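Side-chain contacts in B-cell lymphoma 3 protein (Homo sapiens, PDB 1K1A), which regulates transcription of NF-kappa-B target genes, blocking nuclear entry of p50 in the cytoplasm and activating transcription in the nucleus: residues I41-R46 against L50-I55; A74-G79 against A83-E88; G20-V25 against V62-T67. One frame throughout, in Å; residues are numbered along the deposited sequence. Where two conformers were deposited one is given.

The chain is the ankyrin repeat domain of the protein. From the N terminus, the start of helix 22-34 is the first piece used: contact 3 sets residues 20-25 against 62-67 on helix 59-67, closing a loop of 36 residues and joining ankyrin repeat 1 to repeat 2. Contact 1 is nested inside that loop and far more local, setting the turn at 41-46 against 50-55 of helix 49-55, three residues between the segments. Contact 2 follows in series and does the same one repeat on, with 74-79 against helix 82-88. Contacts 1 and 2 touch side by side, through Tyr42 on Leu75 and His51 on Leu85. Contacts 1 and 3 meet where helices 49-55 and 59-67 pack; contacts 2 and 3 stay apart.

Contact 1 (I41-R46 against L50-I55); sequences IYNNLR and LHLAVI
Tyr42 is the first residue of 41-46 to meet the helix. Its ring carbon CE1 comes up to the edge of the His51 imidazole, near the plane of that ring, and stops 4.5 Å from NE2 of His51. The touch is loose, and the phenol is fixed from its far end, where OH is hydrogen-bonded to the carbonyl of Leu75 in the next loop.

Asn43 comes next, its CB directed at the helix. Its amide nitrogen ND2 lies 4.3 Å from CD1 of Leu52, a polar group resting on a methyl, while the bond it makes goes to OE1 of Gln47. The other amide atom works within the loop: OD1 accepts from the backbone N of Leu45 at 2.9 Å, an Asx turn. That N-H arrives from above the carbonyl plane, 56° out of it, and the bond is bent, 139° at the hydrogen. A type I beta turn from Asn43 to Arg46 overlaps it, closed by Arg46 N on Asn43 O.

In Arg46 the CB points away from the helix, and it is the carbonyl O that meets His51, 4.0 Å from CD2 of His51. With CG anti to its own carbonyl carbon (chi1 -68°), the histidine ring reaches out to both Tyr42 and Arg46.

The chemistry is therefore one of thin van der Waals contact, with Asn43 bonded within its own loop, to Leu45 N and Gln47, and Tyr42 to Leu75 in the next; the turn is shaped by its own bonds and merely leans on the helix.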
ATOM      1  N   ILE A  41     -13.578   7.839 -17.741  1.00 20.09           N
ATOM      2  CA  ILE A  41     -14.871   7.241 -18.018  1.00 19.28           C
ATOM      3  C   ILE A  41     -14.880   5.803 -17.529  1.00 18.08           C
ATOM      4  O   ILE A  41     -13.952   5.043 -17.776  1.00 17.49           O
ATOM      5  CB  ILE A  41     -15.191   7.293 -19.521  1.00 19.93           C
ATOM      6  CG1 ILE A  41     -13.981   6.869 -20.354  1.00 20.91           C
ATOM      7  CG2 ILE A  41     -15.631   8.699 -19.916  1.00 21.06           C
ATOM      8  CD1 ILE A  41     -13.206   8.026 -20.923  1.00 25.27           C
ATOM      9  N   TYR A  42     -15.931   5.444 -16.822  1.00 16.86           N
ATOM     10  CA  TYR A  42     -16.048   4.111 -16.250  1.00 16.84           C
ATOM     11  C   TYR A  42     -16.691   3.096 -17.197  1.00 16.50           C
ATOM     12  O   TYR A  42     -17.606   3.433 -17.944  1.00 16.48           O
ATOM     13  CB  TYR A  42     -16.896   4.185 -14.983  1.00 16.89           C
ATOM     14  CG  TYR A  42     -16.219   4.832 -13.793  1.00 17.94           C
ATOM     15  CD1 TYR A  42     -15.165   4.204 -13.148  1.00 19.18           C
ATOM     16  CD2 TYR A  42     -16.660   6.056 -13.293  1.00 21.22           C
ATOM     17  CE1 TYR A  42     -14.549   4.776 -12.040  1.00 19.71           C
ATOM     18  CE2 TYR A  42     -16.054   6.638 -12.179  1.00 22.80           C
ATOM     19  CZ  TYR A  42     -14.998   5.982 -11.557  1.00 22.08           C
ATOM     20  OH  TYR A  42     -14.383   6.536 -10.454  1.00 23.30           O
ATOM     21  N   ASN A  43     -16.200   1.856 -17.168  1.00 16.23           N
ATOM     22  CA  ASN A  43     -16.902   0.743 -17.809  1.00 16.31           C
ATOM     23  C   ASN A  43     -17.844   0.153 -16.748  1.00 16.96           C
ATOM     24  O   ASN A  43     -18.006   0.739 -15.678  1.00 16.32           O
ATOM     25  CB  ASN A  43     -15.921  -0.312 -18.367  1.00 16.19           C
ATOM     26  CG  ASN A  43     -15.072  -0.962 -17.280  1.00 15.06           C
ATOM     27  OD1 ASN A  43     -15.349  -0.804 -16.102  1.00 13.15           O
ATOM     28  ND2 ASN A  43     -14.033  -1.698 -17.681  1.00 14.28           N
ATOM     29  N   ASN A  44     -18.465  -0.994 -17.014  1.00 17.48           N
ATOM     30  CA  ASN A  44     -19.420  -1.537 -16.045  1.00 18.53           C
ATOM     31  C   ASN A  44     -18.791  -2.197 -14.841  1.00 18.49           C
ATOM     32  O   ASN A  44     -19.489  -2.616 -13.914  1.00 19.37           O
ATOM     33  CB  ASN A  44     -20.415  -2.477 -16.710  1.00 18.99           C
ATOM     34  CG  ASN A  44     -21.484  -1.734 -17.419  1.00 20.84           C
ATOM     35  OD1 ASN A  44     -21.231  -1.091 -18.437  1.00 24.15           O
ATOM     36  ND2 ASN A  44     -22.685  -1.770 -16.877  1.00 22.03           N
ATOM     37  N   LEU A  45     -17.470  -2.259 -14.851  1.00 18.08           N
ATOM     38  CA  LEU A  45     -16.708  -2.804 -13.734  1.00 17.73           C
ATOM     39  C   LEU A  45     -16.179  -1.677 -12.874  1.00 16.98           C
ATOM     40  O   LEU A  45     -15.436  -1.901 -11.920  1.00 17.30           O
ATOM     41  CB  LEU A  45     -15.551  -3.651 -14.265  1.00 17.68           C
ATOM     42  CG  LEU A  45     -16.020  -4.943 -14.928  1.00 18.06           C
ATOM     43  CD1 LEU A  45     -14.861  -5.661 -15.611  1.00 18.34           C
ATOM     44  CD2 LEU A  45     -16.674  -5.837 -13.883  1.00 17.95           C
ATOM     45  N   ARG A  46     -16.590  -0.462 -13.205  1.00 16.65           N
ATOM     46  CA  ARG A  46     -16.121   0.742 -12.522  1.00 15.93           C
ATOM     47  C   ARG A  46     -14.604   0.933 -12.622  1.00 15.28           C
ATOM     48  O   ARG A  46     -13.941   1.320 -11.646  1.00 15.08           O
ATOM     49  CB  ARG A  46     -16.591   0.796 -11.063  1.00 16.41           C
ATOM     50  CG  ARG A  46     -16.443   2.181 -10.482  1.00 17.84           C
ATOM     51  CD  ARG A  46     -16.970   2.352  -9.091  1.00 22.08           C
ATOM     52  NE  ARG A  46     -18.425   2.319  -9.044  1.00 23.71           N
ATOM     53  CZ  ARG A  46     -19.111   2.122  -7.934  1.00 24.53           C
ATOM     54  NH1 ARG A  46     -18.462   1.949  -6.793  1.00 25.25           N
ATOM     55  NH2 ARG A  46     -20.435   2.099  -7.957  1.00 25.82           N
ATOM     56  N   LEU A  50      -7.231   4.457 -16.956  1.00  9.34           N
ATOM     57  CA  LEU A  50      -6.012   4.501 -16.154  1.00  9.46           C
ATOM     58  C   LEU A  50      -5.905   3.279 -15.235  1.00  9.67           C
ATOM     59  O   LEU A  50      -4.826   2.690 -15.098  1.00  9.47           O
ATOM     60  CB  LEU A  50      -5.919   5.807 -15.342  1.00  9.47           C
ATOM     61  CG  LEU A  50      -4.683   6.009 -14.445  1.00  9.85           C
ATOM     62  CD1 LEU A  50      -3.378   5.929 -15.260  1.00 10.96           C
ATOM     63  CD2 LEU A  50      -4.774   7.325 -13.723  1.00  9.52           C
ATOM     64  N   HIS A  51      -7.014   2.910 -14.600  1.00  9.81           N
ATOM     65  CA  HIS A  51      -7.038   1.717 -13.766  1.00 10.69           C
ATOM     66  C   HIS A  51      -6.549   0.550 -14.609  1.00 10.73           C
ATOM     67  O   HIS A  51      -5.753  -0.264 -14.155  1.00 10.57           O
ATOM     68  CB  HIS A  51      -8.460   1.390 -13.294  1.00 10.78           C
ATOM     69  CG  HIS A  51      -9.039   2.378 -12.322  1.00 12.30           C
ATOM     70  ND1 HIS A  51      -8.335   2.885 -11.250  1.00 16.39           N
ATOM     71  CD2 HIS A  51     -10.278   2.919 -12.245  1.00 13.01           C
ATOM     72  CE1 HIS A  51      -9.109   3.711 -10.568  1.00 13.62           C
ATOM     73  NE2 HIS A  51     -10.291   3.753 -11.153  1.00 15.57           N
ATOM     74  N   LEU A  52      -7.068   0.457 -15.833  1.00 10.93           N
ATOM     75  CA  LEU A  52      -6.721  -0.642 -16.730  1.00 11.11           C
ATOM     76  C   LEU A  52      -5.251  -0.632 -17.146  1.00 11.15           C
ATOM     77  O   LEU A  52      -4.634  -1.691 -17.312  1.00 11.05           O
ATOM     78  CB  LEU A  52      -7.635  -0.645 -17.956  1.00 11.71           C
ATOM     79  CG  LEU A  52      -9.039  -1.179 -17.662  1.00 12.43           C
ATOM     80  CD1 LEU A  52      -9.929  -1.137 -18.918  1.00 14.28           C
ATOM     81  CD2 LEU A  52      -8.951  -2.588 -17.099  1.00 14.70           C
ATOM     82  N   ALA A  53      -4.693   0.560 -17.307  1.00 10.87           N
ATOM     83  CA  ALA A  53      -3.287   0.690 -17.666  1.00 11.54           C
ATOM     84  C   ALA A  53      -2.396   0.133 -16.564  1.00 12.29           C
ATOM     85  O   ALA A  53      -1.372  -0.480 -16.848  1.00 12.47           O
ATOM     86  CB  ALA A  53      -2.940   2.130 -17.951  1.00 11.41           C
ATOM     87  N   VAL A  54      -2.785   0.353 -15.312  1.00 12.53           N
ATOM     88  CA  VAL A  54      -2.020  -0.154 -14.177  1.00 13.94           C
ATOM     89  C   VAL A  54      -2.207  -1.664 -14.047  1.00 14.79           C
ATOM     90  O   VAL A  54      -1.245  -2.414 -13.834  1.00 15.02           O
ATOM     91  CB  VAL A  54      -2.456   0.512 -12.871  1.00 14.08           C
ATOM     92  CG1 VAL A  54      -1.779  -0.159 -11.678  1.00 14.51           C
ATOM     93  CG2 VAL A  54      -2.159   1.999 -12.911  1.00 14.02           C
ATOM     94  N   ILE A  55      -3.447  -2.108 -14.198  1.00 15.88           N
ATOM     95  CA  ILE A  55      -3.767  -3.526 -14.112  1.00 17.35           C
ATOM     96  C   ILE A  55      -3.069  -4.333 -15.221  1.00 17.60           C
ATOM     97  O   ILE A  55      -2.669  -5.471 -15.005  1.00 17.93           O
ATOM     98  CB  ILE A  55      -5.300  -3.725 -14.175  1.00 17.28           C
ATOM     99  CG1 ILE A  55      -5.950  -3.370 -12.833  1.00 18.52           C
ATOM    100  CG2 ILE A  55      -5.643  -5.151 -14.590  1.00 18.61           C
ATOM    101  CD1 ILE A  55      -7.413  -2.956 -12.952  1.00 20.02           C
TER

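Contact 2 (A74-G79 against A83-E88); sequences ALDRHG and AHLACE
Asp76 overlaps the end of Leu85 with a single carboxylate oxygen. OD2 of Asp76 lies 3.9 Å from CD1 of Leu85; CD2 of the leucine appears nearer still, but it is modelled too close to Glu88, which makes its place doubtful. The two side chains come at each other from opposite directions. Leu85 reaches the acid because its CG stands anti to its carbonyl carbon (chi1 -69°), and the same side chain packs on His51 and Val54 of helix 49-55, so the leucine joins the 74-79 loop to the neighbouring repeat.

The second oxygen of Asp76 faces the backbone of its own loop. OD1 of Asp76 accepts from His78 N at 2.9 Å, an Asx turn, with the donor standing 50° out of the carboxylate plane, and it also takes the N-H of Gln80. A CG tucked between the backbone N and the carbonyl carbon (chi1 78°) is what swings the acid back over the turn. In the same turn, Gly79 N bonds to Asp76 O and closes a type I beta turn.

Two amides thus grip one oxygen of a buried acid, which would probably favour its ionised form. With an alanine here, the amides of His78 and Gln80 would probably lose their shared acceptor and the turn would be freer to shift against Leu85.

Gly79 takes positive phi at the end of the turn, and its carbonyl O approaches CD2 of His84 at 4.4 Å. A tight turn from an Asp to a Gly, ahead of the first helix of a repeat, is the tip of the finger loop of the ankyrin fold, here between repeats 2 and 3.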
ATOM      1  N   ALA A  74      -9.236   8.836  -9.029  1.00 14.75           N
ATOM      2  CA  ALA A  74     -10.506   8.193  -9.394  1.00 14.26           C
ATOM      3  C   ALA A  74     -10.561   6.818  -8.736  1.00 14.08           C
ATOM      4  O   ALA A  74      -9.575   6.073  -8.760  1.00 14.31           O
ATOM      5  CB  ALA A  74     -10.643   8.062 -10.907  1.00 14.04           C
ATOM      6  N   LEU A  75     -11.702   6.478  -8.150  1.00 13.72           N
ATOM      7  CA  LEU A  75     -11.829   5.215  -7.419  1.00 14.03           C
ATOM      8  C   LEU A  75     -12.411   4.093  -8.261  1.00 13.80           C
ATOM      9  O   LEU A  75     -13.326   4.316  -9.039  1.00 13.96           O
ATOM     10  CB  LEU A  75     -12.719   5.413  -6.191  1.00 13.99           C
ATOM     11  CG  LEU A  75     -12.267   6.528  -5.255  1.00 14.47           C
ATOM     12  CD1 LEU A  75     -13.185   6.586  -4.028  1.00 18.36           C
ATOM     13  CD2 LEU A  75     -10.821   6.300  -4.853  1.00 15.57           C
ATOM     14  N   ASP A  76     -11.894   2.878  -8.085  1.00 13.80           N
ATOM     15  CA  ASP A  76     -12.500   1.713  -8.730  1.00 14.46           C
ATOM     16  C   ASP A  76     -13.603   1.091  -7.852  1.00 14.36           C
ATOM     17  O   ASP A  76     -14.032   1.702  -6.865  1.00 13.72           O
ATOM     18  CB  ASP A  76     -11.443   0.691  -9.161  1.00 14.50           C
ATOM     19  CG  ASP A  76     -10.919  -0.142  -8.017  1.00 16.59           C
ATOM     20  OD1 ASP A  76     -11.394   0.006  -6.864  1.00 15.80           O
ATOM     21  OD2 ASP A  76     -10.027  -1.003  -8.196  1.00 19.07           O
ATOM     22  N   ARG A  77     -14.063  -0.104  -8.219  1.00 14.44           N
ATOM     23  CA  ARG A  77     -15.193  -0.751  -7.539  1.00 15.03           C
ATOM     24  C   ARG A  77     -14.959  -0.965  -6.037  1.00 14.38           C
ATOM     25  O   ARG A  77     -15.901  -0.944  -5.229  1.00 14.51           O
ATOM     26  CB  ARG A  77     -15.517  -2.083  -8.229  1.00 15.69           C
ATOM     27  CG  ARG A  77     -16.718  -2.811  -7.676  1.00 19.21           C
ATOM     28  CD  ARG A  77     -16.813  -4.263  -8.151  1.00 25.34           C
ATOM     29  NE  ARG A  77     -18.024  -4.924  -7.679  1.00 28.74           N
ATOM     30  CZ  ARG A  77     -19.241  -4.529  -8.004  1.00 30.61           C
ATOM     31  NH1 ARG A  77     -19.397  -3.482  -8.806  1.00 31.86           N
ATOM     32  NH2 ARG A  77     -20.304  -5.175  -7.540  1.00 31.81           N
ATOM     33  N   HIS A  78     -13.704  -1.169  -5.671  1.00 13.85           N
ATOM     34  CA  HIS A  78     -13.338  -1.406  -4.291  1.00 14.08           C
ATOM     35  C   HIS A  78     -12.686  -0.179  -3.661  1.00 13.48           C
ATOM     36  O   HIS A  78     -12.059  -0.267  -2.609  1.00 13.80           O
ATOM     37  CB  HIS A  78     -12.433  -2.628  -4.201  1.00 14.87           C
ATOM     38  CG  HIS A  78     -13.034  -3.851  -4.812  1.00 17.78           C
ATOM     39  ND1 HIS A  78     -12.637  -4.342  -6.037  1.00 22.69           N
ATOM     40  CD2 HIS A  78     -14.046  -4.648  -4.396  1.00 20.79           C
ATOM     41  CE1 HIS A  78     -13.359  -5.410  -6.333  1.00 23.19           C
ATOM     42  NE2 HIS A  78     -14.221  -5.616  -5.353  1.00 22.24           N
ATOM     43  N   GLY A  79     -12.853   0.968  -4.305  1.00 12.89           N
ATOM     44  CA  GLY A  79     -12.324   2.215  -3.778  1.00 12.76           C
ATOM     45  C   GLY A  79     -10.811   2.345  -3.915  1.00 12.32           C
ATOM     46  O   GLY A  79     -10.179   3.125  -3.195  1.00 11.99           O
ATOM     47  N   ALA A  83      -2.690   4.242  -7.357  1.00 10.58           N
ATOM     48  CA  ALA A  83      -1.587   3.840  -6.491  1.00 10.44           C
ATOM     49  C   ALA A  83      -1.853   2.513  -5.788  1.00 10.55           C
ATOM     50  O   ALA A  83      -0.955   1.671  -5.696  1.00  9.64           O
ATOM     51  CB  ALA A  83      -1.266   4.935  -5.473  1.00 11.11           C
ATOM     52  N   HIS A  84      -3.079   2.335  -5.279  1.00 10.64           N
ATOM     53  CA  HIS A  84      -3.467   1.089  -4.620  1.00 11.33           C
ATOM     54  C   HIS A  84      -3.315  -0.068  -5.601  1.00 11.29           C
ATOM     55  O   HIS A  84      -2.832  -1.145  -5.248  1.00 10.88           O
ATOM     56  CB  HIS A  84      -4.950   1.109  -4.177  1.00 11.32           C
ATOM     57  CG  HIS A  84      -5.257   1.998  -3.004  1.00 11.91           C
ATOM     58  ND1 HIS A  84      -5.081   1.599  -1.691  1.00 13.04           N
ATOM     59  CD2 HIS A  84      -5.833   3.221  -2.946  1.00 12.23           C
ATOM     60  CE1 HIS A  84      -5.490   2.561  -0.881  1.00  9.45           C
ATOM     61  NE2 HIS A  84      -5.953   3.555  -1.616  1.00 13.52           N
ATOM     62  N   LEU A  85      -3.782   0.141  -6.826  1.00 10.78           N
ATOM     63  CA  LEU A  85      -3.756  -0.924  -7.832  1.00 11.19           C
ATOM     64  C   LEU A  85      -2.336  -1.286  -8.245  1.00 10.66           C
ATOM     65  O   LEU A  85      -2.034  -2.462  -8.468  1.00 10.97           O
ATOM     66  CB  LEU A  85      -4.594  -0.545  -9.059  1.00 11.26           C
ATOM     67  CG  LEU A  85      -6.108  -0.482  -8.839  1.00 12.36           C
ATOM     68  CD1 LEU A  85      -6.798   0.013 -10.099  1.00 13.63           C
ATOM     69  CD2 LEU A  85      -6.651  -1.860  -8.437  1.00 13.15           C
ATOM     70  N   ALA A  86      -1.463  -0.284  -8.347  1.00 10.92           N
ATOM     71  CA  ALA A  86      -0.055  -0.545  -8.655  1.00 11.09           C
ATOM     72  C   ALA A  86       0.575  -1.414  -7.571  1.00 11.35           C
ATOM     73  O   ALA A  86       1.358  -2.317  -7.872  1.00 11.39           O
ATOM     74  CB  ALA A  86       0.727   0.749  -8.838  1.00 10.96           C
ATOM     75  N   CYS A  87       0.215  -1.169  -6.310  1.00 11.73           N
ATOM     76  CA  CYS A  87       0.755  -1.988  -5.220  1.00 12.84           C
ATOM     77  C   CYS A  87       0.162  -3.417  -5.142  1.00 13.70           C
ATOM     78  O   CYS A  87       0.886  -4.386  -4.912  1.00 13.96           O
ATOM     79  CB  CYS A  87       0.660  -1.257  -3.877  1.00 12.81           C
ATOM     80  SG  CYS A  87       1.589   0.284  -3.808  1.00 13.30           S
ATOM     81  N   GLU A  88      -1.140  -3.576  -5.341  1.00 14.97           N
ATOM     82  CA  GLU A  88      -1.665  -4.932  -5.316  1.00 16.52           C
ATOM     83  C   GLU A  88      -1.147  -5.746  -6.513  1.00 16.69           C
ATOM     84  O   GLU A  88      -1.085  -6.968  -6.456  1.00 16.54           O
ATOM     85  CB  GLU A  88      -3.191  -4.963  -5.205  1.00 17.86           C
ATOM     86  CG  GLU A  88      -3.937  -4.383  -6.386  1.00 21.43           C
ATOM     87  CD  GLU A  88      -5.433  -4.677  -6.327  1.00 27.20           C
ATOM     88  OE1 GLU A  88      -5.812  -5.852  -6.124  1.00 29.87           O
ATOM     89  OE2 GLU A  88      -6.230  -3.732  -6.479  1.00 30.39           O
TER

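Contact 3 (G20-V25 against V62-T67); sequences GNLPAV and VRLLVT
Leu64 and Val25 slide past each other, pointing in opposite directions, so that they lie alongside one another. In the conformer given, the isobutyl fork of Leu64 straddles a single methyl: CG1 of Val25 is 3.9 Å from CD1 of Leu64 and 4.1 Å from CD2 of Leu64. Leu64 has a second conformer, so the detail of its fork is less sure. Here its CG is anti to the backbone N (chi1 179°), and CG1 of Val25 stands in the same relation, which puts that branch of the valine against Leu64.

Leu22, one turn before Val25, passes Leu64 in the same antiparallel manner. It touches more lightly, its CD1 4.0 Å from CD1 of Leu64, so the one methyl of Leu64 bears on both Leu22 and Val25. Leu65 also joins in, bringing CD2 to 4.3 Å from CG1 of Val25. The interface is wholly aliphatic; Val25 and Leu65 are buried in the structure, while Leu22 and Leu64 are partly exposed.

Helix 22-34 is capped just ahead of the contact. Asn21 is its N-cap, OD1 accepting from Ala24 N at 3.2 Å in a fairly straight bond (160°) that comes from above the carbonyl plane, while Gly20, at positive phi, ends the preceding helix in a Schellman motif. Val25 also packs on Ala16 and Val17 of helix 12-18, and Leu64 and Leu65 reach further along helix 22-34 to Val29.

Aliphatic packing between the second helices of adjacent repeats is part of the stacking of the ankyrin fold, here at the seam of repeats 1 and 2.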
ATOM      1  N   GLY A  20      -2.880  -3.073 -25.381  1.00 13.60           N
ATOM      2  CA  GLY A  20      -1.519  -2.572 -25.368  1.00 14.58           C
ATOM      3  C   GLY A  20      -1.146  -1.804 -26.618  1.00 14.83           C
ATOM      4  O   GLY A  20      -0.020  -1.859 -27.078  1.00 15.75           O
ATOM      5  N   ASN A  21      -2.095  -1.064 -27.157  1.00 14.88           N
ATOM      6  CA  ASN A  21      -1.865  -0.309 -28.372  1.00 14.60           C
ATOM      7  C   ASN A  21      -1.698   1.174 -28.056  1.00 14.68           C
ATOM      8  O   ASN A  21      -2.664   1.940 -28.122  1.00 14.09           O
ATOM      9  CB  ASN A  21      -3.042  -0.532 -29.324  1.00 14.22           C
ATOM     10  CG  ASN A  21      -2.774  -0.022 -30.728  1.00 14.40           C
ATOM     11  OD1 ASN A  21      -1.953   0.863 -30.937  1.00 13.63           O
ATOM     12  ND2 ASN A  21      -3.500  -0.569 -31.697  1.00 13.39           N
ATOM     13  N   LEU A  22      -0.465   1.574 -27.727  1.00 14.99           N
ATOM     14  CA  LEU A  22      -0.164   2.957 -27.346  1.00 15.78           C
ATOM     15  C   LEU A  22      -0.565   3.997 -28.405  1.00 15.73           C
ATOM     16  O   LEU A  22      -1.156   5.018 -28.072  1.00 15.26           O
ATOM     17  CB  LEU A  22       1.316   3.108 -26.951  1.00 16.94           C
ATOM     18  CG  LEU A  22       1.800   4.454 -26.395  1.00 18.13           C
ATOM     19  CD1 LEU A  22       1.166   4.764 -25.068  1.00 20.05           C
ATOM     20  CD2 LEU A  22       3.313   4.461 -26.254  1.00 20.81           C
ATOM     21  N   PRO A  23      -0.234   3.753 -29.674  1.00 15.34           N
ATOM     22  CA  PRO A  23      -0.631   4.671 -30.749  1.00 15.34           C
ATOM     23  C   PRO A  23      -2.145   4.913 -30.788  1.00 15.24           C
ATOM     24  O   PRO A  23      -2.563   6.061 -30.969  1.00 15.77           O
ATOM     25  CB  PRO A  23      -0.168   3.944 -32.023  1.00 15.71           C
ATOM     26  CG  PRO A  23       0.953   3.079 -31.573  1.00 15.61           C
ATOM     27  CD  PRO A  23       0.581   2.634 -30.172  1.00 15.53           C
ATOM     28  N   ALA A  24      -2.949   3.862 -30.621  1.00 14.96           N
ATOM     29  CA  ALA A  24      -4.407   4.020 -30.619  1.00 14.29           C
ATOM     30  C   ALA A  24      -4.861   4.842 -29.412  1.00 14.83           C
ATOM     31  O   ALA A  24      -5.768   5.681 -29.518  1.00 14.51           O
ATOM     32  CB  ALA A  24      -5.109   2.664 -30.648  1.00 14.11           C
ATOM     33  N   VAL A  25      -4.212   4.616 -28.276  1.00 14.04           N
ATOM     34  CA  VAL A  25      -4.528   5.363 -27.062  1.00 14.85           C
ATOM     35  C   VAL A  25      -4.303   6.846 -27.293  1.00 15.47           C
ATOM     36  O   VAL A  25      -5.160   7.673 -26.973  1.00 15.51           O
ATOM     37  CB  VAL A  25      -3.667   4.897 -25.883  1.00 14.70           C
ATOM     38  CG1 VAL A  25      -3.805   5.858 -24.691  1.00 13.78           C
ATOM     39  CG2 VAL A  25      -4.057   3.480 -25.491  1.00 14.53           C
ATOM     40  N   VAL A  62       0.262   4.661 -18.668  1.00 12.45           N
ATOM     41  CA  VAL A  62      -0.025   5.365 -17.426  1.00 12.90           C
ATOM     42  C   VAL A  62       0.450   6.818 -17.541  1.00 13.14           C
ATOM     43  O   VAL A  62      -0.279   7.753 -17.215  1.00 13.22           O
ATOM     44  CB  VAL A  62       0.686   4.702 -16.233  1.00 12.80           C
ATOM     45  CG1 VAL A  62       0.624   5.608 -14.994  1.00 12.92           C
ATOM     46  CG2 VAL A  62       0.087   3.315 -15.931  1.00 12.78           C
ATOM     47  N   ARG A  63       1.681   6.993 -18.007  1.00 13.74           N
ATOM     48  CA  ARG A  63       2.278   8.319 -18.179  1.00 13.82           C
ATOM     49  C   ARG A  63       1.481   9.213 -19.134  1.00 13.58           C
ATOM     50  O   ARG A  63       1.253  10.393 -18.854  1.00 13.39           O
ATOM     51  CB  ARG A  63       3.714   8.190 -18.711  1.00 14.51           C
ATOM     52  CG  ARG A  63       4.745   7.685 -17.689  1.00 16.84           C
ATOM     53  CD  ARG A  63       6.207   7.795 -18.160  1.00 20.98           C
ATOM     54  NE  ARG A  63       7.127   7.101 -17.248  1.00 25.13           N
ATOM     55  CZ  ARG A  63       7.736   7.681 -16.219  1.00 26.84           C
ATOM     56  NH1 ARG A  63       7.527   8.964 -15.965  1.00 27.88           N
ATOM     57  NH2 ARG A  63       8.550   6.977 -15.435  1.00 28.14           N
ATOM     58  N   LEU A  64       1.097   8.657 -20.277  1.00 12.74           N
ATOM     59  CA  LEU A  64       0.323   9.395 -21.277  1.00 12.90           C
ATOM     60  C   LEU A  64      -1.006   9.861 -20.692  1.00 12.33           C
ATOM     61  O   LEU A  64      -1.370  11.032 -20.808  1.00 12.11           O
ATOM     62  CB  LEU A  64       0.066   8.528 -22.516  0.50 12.91           C
ATOM     63  CG  LEU A  64      -0.762   9.133 -23.662  0.50 13.45           C
ATOM     64  CD1 LEU A  64      -0.716   8.233 -24.889  0.50 13.18           C
ATOM     65  CD2 LEU A  64      -2.207   9.385 -23.243  0.50 14.52           C
ATOM     66  N   LEU A  65      -1.719   8.937 -20.061  1.00 11.62           N
ATOM     67  CA  LEU A  65      -3.035   9.231 -19.512  1.00 11.97           C
ATOM     68  C   LEU A  65      -2.983  10.261 -18.391  1.00 12.24           C
ATOM     69  O   LEU A  65      -3.783  11.190 -18.362  1.00 12.13           O
ATOM     70  CB  LEU A  65      -3.729   7.948 -19.020  1.00 11.60           C
ATOM     71  CG  LEU A  65      -4.208   6.967 -20.103  1.00 12.03           C
ATOM     72  CD1 LEU A  65      -4.784   5.717 -19.456  1.00 12.00           C
ATOM     73  CD2 LEU A  65      -5.240   7.612 -21.014  1.00 12.89           C
ATOM     74  N   VAL A  66      -2.041  10.095 -17.470  1.00 12.38           N
ATOM     75  CA  VAL A  66      -1.926  11.034 -16.353  1.00 13.36           C
ATOM     76  C   VAL A  66      -1.541  12.433 -16.840  1.00 14.17           C
ATOM     77  O   VAL A  66      -2.153  13.427 -16.446  1.00 14.76           O
ATOM     78  CB  VAL A  66      -0.951  10.527 -15.296  1.00 13.23           C
ATOM     79  CG1 VAL A  66      -0.774  11.579 -14.181  1.00 12.92           C
ATOM     80  CG2 VAL A  66      -1.489   9.209 -14.708  1.00 12.94           C
ATOM     81  N   THR A  67      -0.567  12.505 -17.743  1.00 15.02           N
ATOM     82  CA  THR A  67      -0.144  13.792 -18.271  1.00 15.94           C
ATOM     83  C   THR A  67      -1.287  14.471 -19.052  1.00 16.38           C
ATOM     84  O   THR A  67      -1.379  15.705 -19.094  1.00 16.54           O
ATOM     85  CB  THR A  67       1.145  13.650 -19.128  1.00 15.80           C
ATOM     86  OG1 THR A  67       0.937  12.687 -20.162  1.00 19.72           O
ATOM     87  CG2 THR A  67       2.267  13.025 -18.313  1.00 15.11           C
TER